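Local coordinates for putative uncharacterized protein (Streptococcus mutans, PDB 3L7N), which is a putative class I glutamine amidotransferase, probably releasing ammonia from glutamine for transfer to an acceptor that is not established, at residues K85-V90 with Q95-A100. Numbering follows the deposited sequence.
Sequences KIIVGV and QLMGVA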
loop_
_atom_site.group_PDB
_atom_site.type_symbol
_atom_site.label_atom_id
_atom_site.label_comp_id
_atom_site.label_asym_id
_atom_site.label_seq_id
_atom_site.Cartn_x
_atom_site.Cartn_y
_atom_site.Cartn_z
ATOM N N LYS A 85 -13.665 -3.322 -11.179
ATOM C CA LYS A 85 -13.638 -3.248 -9.669
ATOM C C LYS A 85 -12.748 -2.099 -9.195
ATOM O O LYS A 85 -11.714 -1.915 -9.711
ATOM C CB LYS A 85 -13.087 -4.571 -9.096
ATOM C CG LYS A 85 -13.855 -5.750 -9.487
ATOM C CD LYS A 85 -15.212 -5.697 -8.914
ATOM C CE LYS A 85 -15.999 -6.932 -9.316
ATOM N NZ LYS A 85 -17.426 -6.652 -9.195
ATOM N N ILE A 86 -13.131 -1.420 -8.131
ATOM C CA ILE A 86 -12.198 -0.496 -7.412
ATOM C C ILE A 86 -11.080 -1.305 -6.827
ATOM O O ILE A 86 -11.351 -2.286 -6.190
ATOM C CB ILE A 86 -12.910 0.180 -6.285
ATOM C CG1 ILE A 86 -14.250 0.737 -6.788
ATOM C CG2 ILE A 86 -12.006 1.191 -5.584
ATOM C CD1 ILE A 86 -14.873 1.756 -5.925
ATOM N N ILE A 87 -9.802 -0.935 -7.087
ATOM C CA ILE A 87 -8.661 -1.678 -6.489
ATOM C C ILE A 87 -7.765 -0.697 -5.823
ATOM O O ILE A 87 -7.631 0.365 -6.306
ATOM C CB ILE A 87 -7.871 -2.388 -7.534
ATOM C CG1 ILE A 87 -8.818 -3.206 -8.408
ATOM C CG2 ILE A 87 -6.801 -3.283 -6.880
ATOM C CD1 ILE A 87 -8.130 -3.942 -9.521
ATOM N N VAL A 88 -7.201 -1.034 -4.652
ATOM C CA VAL A 88 -6.099 -0.228 -4.049
ATOM C C VAL A 88 -4.993 -1.203 -3.572
ATOM O O VAL A 88 -5.324 -2.232 -2.978
ATOM C CB VAL A 88 -6.583 0.571 -2.858
ATOM C CG1 VAL A 88 -5.339 1.202 -2.037
ATOM C CG2 VAL A 88 -7.605 1.605 -3.288
ATOM N N GLY A 89 -3.686 -0.905 -3.873
ATOM C CA GLY A 89 -2.546 -1.807 -3.503
ATOM C C GLY A 89 -1.566 -1.009 -2.717
ATOM O O GLY A 89 -1.272 0.080 -3.091
ATOM N N VAL A 90 -1.095 -1.542 -1.576
ATOM C CA VAL A 90 -0.169 -0.803 -0.662
ATOM C C VAL A 90 1.180 -1.561 -0.542
ATOM O O VAL A 90 1.179 -2.748 -0.421
ATOM C CB VAL A 90 -0.787 -0.718 0.698
ATOM C CG1 VAL A 90 0.102 -0.029 1.662
ATOM C CG2 VAL A 90 -2.100 -0.048 0.619
ATOM N N GLN A 95 3.098 -3.015 -5.785
ATOM C CA GLN A 95 4.007 -3.635 -6.703
ATOM C C GLN A 95 3.358 -4.743 -7.492
ATOM O O GLN A 95 3.699 -4.949 -8.668
ATOM C CB GLN A 95 5.243 -4.124 -5.951
ATOM C CG GLN A 95 5.989 -2.956 -5.326
ATOM C CD GLN A 95 6.935 -3.318 -4.141
ATOM O OE1 GLN A 95 7.453 -4.441 -4.028
ATOM N NE2 GLN A 95 7.191 -2.320 -3.285
ATOM N N LEU A 96 2.419 -5.487 -6.875
ATOM C CA LEU A 96 1.685 -6.503 -7.645
ATOM C C LEU A 96 0.734 -5.819 -8.633
ATOM O O LEU A 96 0.534 -6.291 -9.718
ATOM C CB LEU A 96 0.922 -7.484 -6.744
ATOM C CG LEU A 96 1.774 -8.377 -5.838
ATOM C CD1 LEU A 96 0.994 -8.844 -4.675
ATOM C CD2 LEU A 96 2.308 -9.534 -6.567
ATOM N N MET A 97 0.181 -4.685 -8.269
ATOM C CA MET A 97 -0.564 -3.951 -9.257
ATOM C C MET A 97 0.314 -3.549 -10.482
ATOM O O MET A 97 -0.095 -3.747 -11.633
ATOM C CB MET A 97 -1.251 -2.771 -8.668
ATOM C CG MET A 97 -2.250 -3.155 -7.687
ATOM S SD MET A 97 -3.100 -1.755 -7.129
ATOM C CE MET A 97 -4.010 -1.349 -8.573
ATOM N N GLY A 98 1.548 -3.100 -10.229
ATOM C CA GLY A 98 2.424 -2.772 -11.296
ATOM C C GLY A 98 2.579 -3.942 -12.268
ATOM O O GLY A 98 2.387 -3.782 -13.530
ATOM N N VAL A 99 2.914 -5.124 -11.707
ATOM C CA VAL A 99 3.110 -6.306 -12.494
ATOM C C VAL A 99 1.858 -6.612 -13.211
ATOM O O VAL A 99 1.888 -6.902 -14.355
ATOM C CB VAL A 99 3.539 -7.498 -11.636
ATOM C CG1 VAL A 99 3.666 -8.730 -12.462
ATOM C CG2 VAL A 99 4.826 -7.210 -10.984
ATOM N N ALA A 100 0.720 -6.491 -12.538
ATOM C CA ALA A 100 -0.543 -6.890 -13.162
ATOM C C ALA A 100 -0.791 -6.074 -14.419
ATOM O O ALA A 100 -1.370 -6.556 -15.356
ATOM C CB ALA A 100 -1.672 -6.742 -12.216
#
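The flat group here is the peptide joining Val88 to Gly89, and Met97 lies over one of its faces. Met97 SD sits above Gly89 N at 3.4 Å and is 3.7 Å from Gly89 CA. The sulfur stands nearly along the normal of the peptide plane, so the contact is van der Waals. Val88 projects from the opposite face, where it meets Leu232 of helix 219-233. To the sides, the strand is hydrogen-bonded through its backbone: Val88 to Leu49 and Leu51 of strand 48-51, and Ile87 to Tyr174.

Met97 is extended at chi2 (-176°) and reaches across to the strand. It then bends at chi3 (70°), which lays the methyl against Ile87. Met97 CE ends 3.8 Å from Ile87 CG2, the branch anti to its backbone N. The two side chains pass alongside each other in opposite directions.

The axes of strand 86-90 and of segment 95-100 of helix 92-100 come within 7.9 Å, at 123° between their N-to-C directions. Gly89 is the first glycine of a GxCxG pattern, with Cys91 and Gly93, consistent with the nucleophile elbow of class I amidotransferases. Strand and helix are joined by buried, apolar dispersion contacts, with no polar bond between the segments.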